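Local coordinates for protein putative nucleoside-diphosphate-sugar epimerase (Staphylococcus aureus subsp. aureus, PDB 3E48) that is of unknown function but, as a putative nucleoside-diphosphate-sugar epimerase with a Rossmann-type domain, probably binds NAD(P)(H) and acts on a sugar nucleotide, at residues 144-148 with 271-277; 151-155 with 215-219; 160-165 with 204-208. All blocks are in the same frame, centred on the assembly; numbering follows the deposited sequence.

Contact 1: residues 144-148 with 271-277; sequences MDPLK and QTLQSFL
Two short pieces of chain run in the same sense, with CA of Met144 6.9 Å from CA of Leu273 and CA of Lys148 7.0 Å from CA of Leu277. Residues 144-147 form a type I turn, closed by Leu147 N to Met144 O at 2.9 Å, which leads into helix 147-157. Opposite it, Thr272 is the N-cap of helix 273-277; its OG1 accepts from Ser275 N at 3.0 Å.

Phe276, chi1 t, fills the centre. A flat, apolar ring suits this place because it offers one face to Lys148, while its CE2 lies 3.6 Å from CA of Asp145. Lys148 is m at chi1 and extended beyond. Its CE sits 3.6 Å from the centroid of the Phe276 ring as a CH-pi contact, and NZ is 4.0 Å from that centroid, 18° off the normal, a cation-pi interaction. NZ also makes a weak hydrogen bond of 3.1 Å to Phe276 O.

Met144, a selenomethionine, takes an m, t, t conformation long enough to carry CE to 3.4 Å from Gln271 O. Its SE lies 4.2 Å from CB of Leu273 and, obliquely, 5.2 Å from the centroid of the Phe276 ring. Leu147 CD1 meets Leu273 CD1 at 3.7 Å.

Asp145 OD1 accepts from Arg174 N, and the Met144 backbone is hydrogen-bonded to that of Ile172 in strand 168-172, so the turn lies beside the end of that strand. Apolar packing, with a Met-aromatic and a cation-pi contact, joins helix 273-277 to the place where strand 134-143 of the Rossmann-type sheet passes into helix 147-157.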
HETATM    1  N   MSE B 144      18.400  14.782  -2.697  1.00  7.00           N
HETATM    2  CA  MSE B 144      19.823  15.013  -2.441  1.00  8.82           C
HETATM    3  C   MSE B 144      19.957  16.261  -1.578  1.00  8.39           C
HETATM    4  O   MSE B 144      20.875  16.374  -0.770  1.00 11.60           O
HETATM    5  CB  MSE B 144      20.583  15.298  -3.738  1.00 11.14           C
HETATM    6  CG  MSE B 144      20.984  14.101  -4.554  1.00  6.77           C
HETATM    7 SE   MSE B 144      21.880  14.684  -6.168  1.00 17.53          SE
HETATM    8  CE  MSE B 144      21.933  12.964  -7.050  1.00  9.34           C
ATOM      9  N   ASP B 145      19.031  17.194  -1.774  1.00  9.72           N
ATOM     10  CA  ASP B 145      19.051  18.482  -1.092  1.00 11.74           C
ATOM     11  C   ASP B 145      19.407  18.506   0.400  1.00 10.54           C
ATOM     12  O   ASP B 145      20.262  19.287   0.818  1.00 12.21           O
ATOM     13  CB  ASP B 145      17.719  19.202  -1.344  1.00 10.80           C
ATOM     14  CG  ASP B 145      17.415  19.346  -2.825  1.00 13.28           C
ATOM     15  OD1 ASP B 145      17.232  18.310  -3.502  1.00 11.83           O
ATOM     16  OD2 ASP B 145      17.369  20.489  -3.324  1.00 12.55           O
ATOM     17  N   PRO B 146      18.776  17.649   1.217  1.00  8.23           N
ATOM     18  CA  PRO B 146      19.056  17.610   2.658  1.00  9.37           C
ATOM     19  C   PRO B 146      20.532  17.424   3.018  1.00 10.75           C
ATOM     20  O   PRO B 146      20.970  17.807   4.107  1.00 11.48           O
ATOM     21  CB  PRO B 146      18.196  16.444   3.139  1.00 14.91           C
ATOM     22  CG  PRO B 146      17.026  16.497   2.208  1.00 14.06           C
ATOM     23  CD  PRO B 146      17.700  16.703   0.872  1.00  9.63           C
ATOM     24  N   LEU B 147      21.299  16.838   2.108  1.00 11.23           N
ATOM     25  CA  LEU B 147      22.712  16.599   2.364  1.00 12.47           C
ATOM     26  C   LEU B 147      23.524  17.877   2.571  1.00 12.60           C
ATOM     27  O   LEU B 147      24.491  17.878   3.331  1.00 13.84           O
ATOM     28  CB  LEU B 147      23.325  15.773   1.226  1.00 10.49           C
ATOM     29  CG  LEU B 147      22.772  14.349   1.088  1.00  9.84           C
ATOM     30  CD1 LEU B 147      23.362  13.675  -0.137  1.00 13.92           C
ATOM     31  CD2 LEU B 147      23.097  13.559   2.349  1.00 13.01           C
ATOM     32  N   LYS B 148      23.135  18.966   1.913  1.00 14.12           N
ATOM     33  CA  LYS B 148      23.883  20.213   2.063  1.00 11.46           C
ATOM     34  C   LYS B 148      23.871  20.774   3.485  1.00 16.83           C
ATOM     35  O   LYS B 148      24.929  21.016   4.067  1.00 13.67           O
ATOM     36  CB  LYS B 148      23.378  21.269   1.074  1.00 17.94           C
ATOM     37  CG  LYS B 148      23.786  21.012  -0.365  1.00 20.84           C
ATOM     38  CD  LYS B 148      23.413  22.185  -1.266  1.00 22.08           C
ATOM     39  CE  LYS B 148      23.966  21.998  -2.672  1.00 28.11           C
ATOM     40  NZ  LYS B 148      23.648  23.144  -3.570  1.00 22.74           N
ATOM     41  N   GLN B 271      21.221  15.513 -12.448  1.00  8.73           N
ATOM     42  CA  GLN B 271      22.405  16.097 -11.841  1.00  7.47           C
ATOM     43  C   GLN B 271      22.996  15.163 -10.789  1.00 11.35           C
ATOM     44  O   GLN B 271      22.276  14.637  -9.941  1.00 10.13           O
ATOM     45  CB  GLN B 271      22.069  17.441 -11.196  1.00 11.00           C
ATOM     46  CG  GLN B 271      23.298  18.191 -10.720  1.00 11.42           C
ATOM     47  CD  GLN B 271      22.972  19.544 -10.122  1.00 12.47           C
ATOM     48  OE1 GLN B 271      23.843  20.412 -10.013  1.00 18.46           O
ATOM     49  NE2 GLN B 271      21.720  19.732  -9.722  1.00 10.84           N
ATOM     50  N   THR B 272      24.307  14.957 -10.856  1.00  9.05           N
ATOM     51  CA  THR B 272      25.009  14.097  -9.907  1.00  9.89           C
ATOM     52  C   THR B 272      25.138  14.801  -8.566  1.00 11.44           C
ATOM     53  O   THR B 272      24.999  16.023  -8.483  1.00 12.28           O
ATOM     54  CB  THR B 272      26.435  13.795 -10.383  1.00  9.61           C
ATOM     55  OG1 THR B 272      27.192  15.016 -10.386  1.00 12.15           O
ATOM     56  CG2 THR B 272      26.423  13.205 -11.779  1.00 14.63           C
ATOM     57  N   LEU B 273      25.417  14.040  -7.514  1.00  9.89           N
ATOM     58  CA  LEU B 273      25.580  14.647  -6.198  1.00  9.63           C
ATOM     59  C   LEU B 273      26.796  15.580  -6.199  1.00 11.96           C
ATOM     60  O   LEU B 273      26.748  16.678  -5.639  1.00 11.14           O
ATOM     61  CB  LEU B 273      25.750  13.571  -5.120  1.00  9.44           C
ATOM     62  CG  LEU B 273      26.019  14.065  -3.695  1.00 13.73           C
ATOM     63  CD1 LEU B 273      24.932  15.039  -3.252  1.00  9.73           C
ATOM     64  CD2 LEU B 273      26.069  12.872  -2.756  1.00 15.72           C
ATOM     65  N   GLN B 274      27.877  15.137  -6.834  1.00 12.07           N
ATOM     66  CA  GLN B 274      29.107  15.926  -6.916  1.00 12.45           C
ATOM     67  C   GLN B 274      28.812  17.305  -7.504  1.00 13.87           C
ATOM     68  O   GLN B 274      29.249  18.332  -6.979  1.00 13.95           O
ATOM     69  CB  GLN B 274      30.143  15.223  -7.801  1.00 15.15           C
ATOM     70  CG  GLN B 274      30.457  13.775  -7.439  1.00 31.41           C
ATOM     71  CD  GLN B 274      29.532  12.774  -8.121  1.00 30.49           C
ATOM     72  OE1 GLN B 274      28.358  12.648  -7.769  1.00 28.68           O
ATOM     73  NE2 GLN B 274      30.066  12.057  -9.108  1.00 33.13           N
ATOM     74  N   SER B 275      28.072  17.311  -8.606  1.00 14.55           N
ATOM     75  CA  SER B 275      27.699  18.541  -9.289  1.00 13.54           C
ATOM     76  C   SER B 275      26.793  19.404  -8.417  1.00 17.04           C
ATOM     77  O   SER B 275      26.950  20.625  -8.350  1.00 14.35           O
ATOM     78  CB  SER B 275      26.982  18.206 -10.598  1.00 10.00           C
ATOM     79  OG  SER B 275      26.500  19.374 -11.234  1.00 14.08           O
ATOM     80  N   PHE B 276      25.840  18.759  -7.752  1.00 12.83           N
ATOM     81  CA  PHE B 276      24.900  19.452  -6.885  1.00 12.08           C
ATOM     82  C   PHE B 276      25.612  20.184  -5.757  1.00 11.97           C
ATOM     83  O   PHE B 276      25.300  21.337  -5.456  1.00 14.58           O
ATOM     84  CB  PHE B 276      23.895  18.451  -6.308  1.00 10.72           C
ATOM     85  CG  PHE B 276      22.914  19.058  -5.349  1.00  9.10           C
ATOM     86  CD1 PHE B 276      22.035  20.051  -5.767  1.00 11.94           C
ATOM     87  CD2 PHE B 276      22.872  18.639  -4.023  1.00 13.52           C
ATOM     88  CE1 PHE B 276      21.125  20.618  -4.878  1.00 11.09           C
ATOM     89  CE2 PHE B 276      21.966  19.199  -3.127  1.00 15.75           C
ATOM     90  CZ  PHE B 276      21.091  20.191  -3.556  1.00 13.79           C
ATOM     91  N   LEU B 277      26.573  19.513  -5.134  1.00 13.24           N
ATOM     92  CA  LEU B 277      27.327  20.111  -4.041  1.00 17.65           C
ATOM     93  C   LEU B 277      28.284  21.188  -4.548  1.00 21.40           C
ATOM     94  O   LEU B 277      28.567  22.155  -3.844  1.00 25.51           O
ATOM     95  CB  LEU B 277      28.109  19.030  -3.295  1.00 13.21           C
ATOM     96  CG  LEU B 277      27.277  17.933  -2.622  1.00 13.39           C
ATOM     97  CD1 LEU B 277      28.215  16.922  -1.989  1.00 17.52           C
ATOM     98  CD2 LEU B 277      26.348  18.535  -1.578  1.00 14.10           C
TER

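Contact 2: residues 151-155 with 215-219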
ATOM      1  N   LEU B 151      25.879  18.559   5.998  1.00 18.19           N
ATOM      2  CA  LEU B 151      27.336  18.492   5.924  1.00 19.39           C
ATOM      3  C   LEU B 151      28.046  18.964   7.192  1.00 19.87           C
ATOM      4  O   LEU B 151      28.957  18.296   7.680  1.00 20.12           O
ATOM      5  CB  LEU B 151      27.848  19.297   4.724  1.00 21.19           C
ATOM      6  CG  LEU B 151      28.004  18.530   3.413  1.00 27.86           C
ATOM      7  CD1 LEU B 151      28.445  19.484   2.312  1.00 27.86           C
ATOM      8  CD2 LEU B 151      29.031  17.419   3.592  1.00 28.72           C
ATOM      9  N   PRO B 152      27.644  20.126   7.741  1.00 22.34           N
ATOM     10  CA  PRO B 152      28.283  20.638   8.957  1.00 25.16           C
ATOM     11  C   PRO B 152      28.398  19.590  10.063  1.00 26.57           C
ATOM     12  O   PRO B 152      29.454  19.439  10.679  1.00 25.31           O
ATOM     13  CB  PRO B 152      27.383  21.807   9.350  1.00 25.64           C
ATOM     14  CG  PRO B 152      26.946  22.333   8.016  1.00 32.19           C
ATOM     15  CD  PRO B 152      26.611  21.063   7.261  1.00 17.59           C
ATOM     16  N   GLU B 153      27.314  18.858  10.308  1.00 21.06           N
ATOM     17  CA  GLU B 153      27.322  17.836  11.350  1.00 21.81           C
ATOM     18  C   GLU B 153      28.207  16.662  10.942  1.00 21.62           C
ATOM     19  O   GLU B 153      28.970  16.137  11.756  1.00 18.22           O
ATOM     20  CB  GLU B 153      25.898  17.343  11.628  1.00 21.46           C
ATOM     21  CG  GLU B 153      25.738  16.664  12.980  1.00 32.42           C
ATOM     22  CD  GLU B 153      24.317  16.200  13.242  1.00 38.85           C
ATOM     23  OE1 GLU B 153      23.375  16.988  12.995  1.00 39.71           O
ATOM     24  OE2 GLU B 153      24.143  15.050  13.705  1.00 29.60           O
ATOM     25  N   LEU B 154      28.107  16.254   9.680  1.00 18.29           N
ATOM     26  CA  LEU B 154      28.910  15.145   9.177  1.00 21.38           C
ATOM     27  C   LEU B 154      30.396  15.456   9.292  1.00 24.54           C
ATOM     28  O   LEU B 154      31.203  14.585   9.623  1.00 23.77           O
ATOM     29  CB  LEU B 154      28.560  14.851   7.718  1.00 24.49           C
ATOM     30  CG  LEU B 154      27.169  14.264   7.459  1.00 22.90           C
ATOM     31  CD1 LEU B 154      26.976  14.087   5.965  1.00 23.01           C
ATOM     32  CD2 LEU B 154      27.023  12.927   8.185  1.00 17.76           C
HETATM   33  N   MSE B 155      30.755  16.702   9.016  1.00 25.00           N
HETATM   34  CA  MSE B 155      32.146  17.119   9.093  1.00 30.06           C
HETATM   35  C   MSE B 155      32.635  17.062  10.534  1.00 26.50           C
HETATM   36  O   MSE B 155      33.780  16.696  10.798  1.00 31.06           O
HETATM   37  CB  MSE B 155      32.291  18.534   8.538  1.00 32.78           C
HETATM   38  CG  MSE B 155      31.830  18.651   7.096  1.00 31.94           C
HETATM   39 SE   MSE B 155      32.154  20.383   6.361  1.00 40.28          SE
HETATM   40  CE  MSE B 155      30.378  21.115   6.444  1.00 36.75           C
ATOM     41  N   SER B 215      33.559  18.477   0.820  1.00 23.47           N
ATOM     42  CA  SER B 215      33.761  19.224   2.053  1.00 29.56           C
ATOM     43  C   SER B 215      35.225  19.575   2.284  1.00 26.74           C
ATOM     44  O   SER B 215      35.539  20.611   2.872  1.00 29.17           O
ATOM     45  CB  SER B 215      33.250  18.405   3.237  1.00 21.94           C
ATOM     46  OG  SER B 215      33.769  18.907   4.453  1.00 43.79           O
ATOM     47  N   GLY B 216      36.115  18.706   1.821  1.00 27.23           N
ATOM     48  CA  GLY B 216      37.534  18.932   2.009  1.00 30.15           C
ATOM     49  C   GLY B 216      37.992  18.297   3.306  1.00 38.07           C
ATOM     50  O   GLY B 216      39.178  18.314   3.637  1.00 40.58           O
ATOM     51  N   THR B 217      37.041  17.732   4.045  1.00 34.07           N
ATOM     52  CA  THR B 217      37.337  17.081   5.315  1.00 37.11           C
ATOM     53  C   THR B 217      37.078  15.582   5.197  1.00 36.84           C
ATOM     54  O   THR B 217      36.253  15.149   4.392  1.00 36.10           O
ATOM     55  CB  THR B 217      36.461  17.649   6.446  1.00 39.10           C
ATOM     56  OG1 THR B 217      35.086  17.345   6.187  1.00 43.97           O
ATOM     57  CG2 THR B 217      36.623  19.159   6.537  1.00 41.68           C
ATOM     58  N   GLU B 218      37.786  14.791   5.997  1.00 33.40           N
ATOM     59  CA  GLU B 218      37.624  13.342   5.967  1.00 33.29           C
ATOM     60  C   GLU B 218      36.323  12.892   6.623  1.00 30.09           C
ATOM     61  O   GLU B 218      36.049  13.220   7.779  1.00 30.29           O
ATOM     62  CB  GLU B 218      38.812  12.652   6.651  1.00 37.06           C
ATOM     63  CG  GLU B 218      39.105  13.135   8.067  1.00 46.71           C
ATOM     64  CD  GLU B 218      39.783  14.495   8.099  1.00 47.85           C
ATOM     65  OE1 GLU B 218      40.888  14.621   7.527  1.00 48.14           O
ATOM     66  OE2 GLU B 218      39.215  15.434   8.698  1.00 48.55           O
ATOM     67  N   ILE B 219      35.520  12.147   5.871  1.00 24.64           N
ATOM     68  CA  ILE B 219      34.249  11.627   6.363  1.00 23.74           C
ATOM     69  C   ILE B 219      34.155  10.157   5.970  1.00 22.14           C
ATOM     70  O   ILE B 219      34.023   9.829   4.792  1.00 22.99           O
ATOM     71  CB  ILE B 219      33.048  12.389   5.749  1.00 19.09           C
ATOM     72  CG1 ILE B 219      33.142  13.880   6.096  1.00 22.28           C
ATOM     73  CG2 ILE B 219      31.741  11.815   6.278  1.00 18.82           C
ATOM     74  CD1 ILE B 219      32.040  14.728   5.483  1.00 18.15           C
TER
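Two helix-strand units lie side by side: helix 147-157 leads to strand 159-160, helix 204-215 to strand 220-221, and the two short strands pair in parallel. The contact sets the first helix against the turn that ends the second. Ile219 touches three side chains of the helix. With chi1 m and chi2 t its beta-branched chain stretches CD1 to the helix, 4.1 Å from Leu154 CB, 4.2 Å from Met155 CG and 4.5 Å from Leu151 CD2. Leu154 (m, t) and Leu151, whose chi1 of -91° lies off the wells, also touch Leu211 of helix 204-215; apolar, branched leucine suits this buried seam.

Pro152 faces away from the turn; lacking an amide hydrogen, it fits the kink in the helix, while Met155 N reaches Leu151 O at 2.7 Å. In the turn, Gly216 adopts phi 90°, where a side chain would collide with the preceding carbonyl. The reversal brings two small hydroxyl residues together, Ser215 (chi1 t) and Thr217 (chi1 p), whose OG and OG1 are hydrogen-bonded at 2.7 Å, though Ser215 OG is less certainly placed. The selenomethionine Met155, chi1 m and chi2 t, runs past them, its CG 3.6 Å from Thr217 OG1.

Contact 3: residues 160-165 with 204-208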
ATOM      1  N   LEU B 160      29.800   9.263   8.378  1.00 17.30           N
ATOM      2  CA  LEU B 160      28.455   9.176   7.817  1.00 14.26           C
ATOM      3  C   LEU B 160      27.860   8.033   8.637  1.00 14.10           C
ATOM      4  O   LEU B 160      28.383   6.918   8.609  1.00 19.60           O
ATOM      5  CB  LEU B 160      28.517   8.788   6.338  1.00 14.93           C
ATOM      6  CG  LEU B 160      27.173   8.707   5.607  1.00 10.11           C
ATOM      7  CD1 LEU B 160      26.541  10.092   5.538  1.00 10.86           C
ATOM      8  CD2 LEU B 160      27.395   8.151   4.206  1.00 15.99           C
ATOM      9  N   ILE B 161      26.783   8.302   9.368  1.00 15.97           N
ATOM     10  CA  ILE B 161      26.192   7.288  10.239  1.00 16.98           C
ATOM     11  C   ILE B 161      24.879   6.624   9.823  1.00 15.93           C
ATOM     12  O   ILE B 161      24.308   5.850  10.600  1.00 13.68           O
ATOM     13  CB  ILE B 161      25.998   7.854  11.662  1.00 15.51           C
ATOM     14  CG1 ILE B 161      24.998   9.012  11.636  1.00 18.71           C
ATOM     15  CG2 ILE B 161      27.336   8.334  12.211  1.00 17.48           C
ATOM     16  CD1 ILE B 161      24.676   9.580  13.002  1.00 19.54           C
ATOM     17  N   TYR B 162      24.394   6.915   8.621  1.00 12.55           N
ATOM     18  CA  TYR B 162      23.147   6.308   8.158  1.00 14.09           C
ATOM     19  C   TYR B 162      23.193   4.787   8.315  1.00 11.68           C
ATOM     20  O   TYR B 162      24.090   4.128   7.798  1.00 15.68           O
ATOM     21  CB  TYR B 162      22.889   6.646   6.686  1.00  9.77           C
ATOM     22  CG  TYR B 162      22.647   8.110   6.384  1.00 11.73           C
ATOM     23  CD1 TYR B 162      21.786   8.880   7.169  1.00 15.11           C
ATOM     24  CD2 TYR B 162      23.217   8.706   5.260  1.00 12.61           C
ATOM     25  CE1 TYR B 162      21.495  10.206   6.831  1.00 15.00           C
ATOM     26  CE2 TYR B 162      22.932  10.022   4.916  1.00 18.33           C
ATOM     27  CZ  TYR B 162      22.071  10.765   5.698  1.00 12.05           C
ATOM     28  OH  TYR B 162      21.774  12.058   5.326  1.00 14.27           O
ATOM     29  N   PRO B 163      22.222   4.212   9.042  1.00 15.06           N
ATOM     30  CA  PRO B 163      22.171   2.759   9.252  1.00 13.38           C
ATOM     31  C   PRO B 163      21.604   2.071   8.020  1.00 12.29           C
ATOM     32  O   PRO B 163      20.521   1.483   8.064  1.00 13.81           O
ATOM     33  CB  PRO B 163      21.257   2.625  10.461  1.00 16.22           C
ATOM     34  CG  PRO B 163      20.276   3.741  10.240  1.00 14.52           C
ATOM     35  CD  PRO B 163      21.175   4.892   9.822  1.00 12.35           C
ATOM     36  N   ALA B 164      22.343   2.151   6.919  1.00 12.48           N
ATOM     37  CA  ALA B 164      21.905   1.567   5.658  1.00 10.47           C
ATOM     38  C   ALA B 164      22.719   0.351   5.244  1.00 10.57           C
ATOM     39  O   ALA B 164      22.613  -0.112   4.110  1.00 10.33           O
ATOM     40  CB  ALA B 164      21.960   2.624   4.557  1.00 14.55           C
ATOM     41  N   GLY B 165      23.530  -0.169   6.161  1.00 14.62           N
ATOM     42  CA  GLY B 165      24.342  -1.329   5.841  1.00 17.71           C
ATOM     43  C   GLY B 165      25.170  -1.126   4.585  1.00 15.27           C
ATOM     44  O   GLY B 165      25.759  -0.066   4.386  1.00 15.84           O
HETATM   45  N   MSE B 204      26.688   3.689   0.740  1.00 14.46           N
HETATM   46  CA  MSE B 204      27.095   4.692   1.718  1.00 12.40           C
HETATM   47  C   MSE B 204      28.588   5.001   1.707  1.00 17.91           C
HETATM   48  O   MSE B 204      29.015   6.056   2.178  1.00 17.17           O
HETATM   49  CB  MSE B 204      26.653   4.273   3.118  1.00 11.76           C
HETATM   50  CG  MSE B 204      25.135   4.208   3.286  1.00 13.34           C
HETATM   51 SE   MSE B 204      24.228   5.874   2.830  1.00 22.53          SE
HETATM   52  CE  MSE B 204      23.808   5.515   0.970  1.00 11.60           C
ATOM     53  N   LYS B 205      29.380   4.086   1.164  1.00 16.91           N
ATOM     54  CA  LYS B 205      30.821   4.282   1.097  1.00 16.47           C
ATOM     55  C   LYS B 205      31.141   5.356   0.057  1.00 17.40           C
ATOM     56  O   LYS B 205      31.969   6.239   0.296  1.00 17.27           O
ATOM     57  CB  LYS B 205      31.501   2.960   0.738  1.00 26.15           C
ATOM     58  CG  LYS B 205      32.963   2.886   1.118  1.00 31.27           C
ATOM     59  CD  LYS B 205      33.496   1.470   0.951  1.00 30.29           C
ATOM     60  CE  LYS B 205      32.797   0.494   1.891  1.00 34.21           C
ATOM     61  NZ  LYS B 205      33.036   0.824   3.325  1.00 35.58           N
ATOM     62  N   GLU B 206      30.480   5.285  -1.096  1.00 15.94           N
ATOM     63  CA  GLU B 206      30.694   6.273  -2.155  1.00 11.53           C
ATOM     64  C   GLU B 206      30.138   7.619  -1.709  1.00 16.64           C
ATOM     65  O   GLU B 206      30.714   8.668  -1.997  1.00 16.50           O
ATOM     66  CB  GLU B 206      29.994   5.848  -3.448  1.00 15.61           C
ATOM     67  CG  GLU B 206      30.577   4.610  -4.102  1.00 26.13           C
ATOM     68  CD  GLU B 206      29.722   4.119  -5.252  1.00 34.17           C
ATOM     69  OE1 GLU B 206      28.521   3.859  -5.027  1.00 26.60           O
ATOM     70  OE2 GLU B 206      30.250   3.982  -6.377  1.00 43.49           O
ATOM     71  N   LEU B 207      29.009   7.586  -1.009  1.00 15.26           N
ATOM     72  CA  LEU B 207      28.398   8.818  -0.536  1.00 11.94           C
ATOM     73  C   LEU B 207      29.391   9.550   0.367  1.00 12.72           C
ATOM     74  O   LEU B 207      29.592  10.755   0.236  1.00 13.34           O
ATOM     75  CB  LEU B 207      27.119   8.520   0.250  1.00 16.76           C
ATOM     76  CG  LEU B 207      25.960   9.510   0.103  1.00 24.43           C
ATOM     77  CD1 LEU B 207      24.935   9.213   1.182  1.00 17.13           C
ATOM     78  CD2 LEU B 207      26.440  10.944   0.219  1.00 26.53           C
ATOM     79  N   ALA B 208      30.013   8.815   1.283  1.00 14.13           N
ATOM     80  CA  ALA B 208      30.975   9.414   2.198  1.00 15.18           C
ATOM     81  C   ALA B 208      32.165  10.003   1.436  1.00 18.92           C
ATOM     82  O   ALA B 208      32.645  11.088   1.769  1.00 21.06           O
ATOM     83  CB  ALA B 208      31.454   8.374   3.211  1.00 17.98           C
TER
HETATM   84  O   HOH W   1      25.961   1.151   1.911  1.00 13.02           O
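Residues 160-165 leave strand 159-160 as an irregular loop and pass the first turn of helix 204-215 in the opposite sense, so that CA of Leu160 is 6.2 Å from CA of Ala208 and CA of Ala164 is 7.2 Å from CA of Met204. Pro163 is the centre of an inverse gamma turn, with a weak bond of 2.8 Å from Ala164 N to Tyr162 O; its fixed phi fits that shape. Gly165 then takes a positive phi of 53°, which favours glycine. This loop-on-helix packing lies in the lobe beyond the Rossmann-type core, which in extended short-chain dehydrogenase relatives generally helps to bind substrate.

Leu160, with chi1 t and chi2 p, drives CD2 against the helix surface, 3.3 Å from Met204 O, 4.0 Å from Leu207 CB and 4.2 Å from Ala208 CB; the small Ala208 lets the backbones come close. Selenomethionine Met204 bends (m, m) along the loop: CG is 3.8 Å from Ala164 CB, while SE lies 3.9 Å from Tyr162 CD2, an oblique Met-aromatic contact. Leu207 CD1 meets the edge of the Tyr162 ring, 4.3 Å from CE2, and Tyr247 stacks on that ring. At the helix start one water bridges the backbones, donating to Gly165 O at 2.8 Å and accepting from Met204 N at 2.9 Å.

How the contacts relate
From the N terminus the chain builds most of the Rossmann-type sheet, then leaves strand 134-143 through 144-148, enters helix 147-157 and reaches the loop at 160-165. After strand 168-172, helix 174-186 and strand 194-203, the start of helix 204-215 closes contact 3, the shortest loop; at and just past its end, 215-219 closes contact 2 around it; and 271-277 closes contact 1 outside both. The three nest without crossing. Contacts 1 and 2 share helix 147-157, while Leu207 of contact 3 touches Leu147 and Leu273 of contact 1, and Leu154 of contact 2 packs on Leu160. Together they join the C-terminal end of strand 134-143, helices 147-157 and 204-215 with their following loops, and helix 273-277.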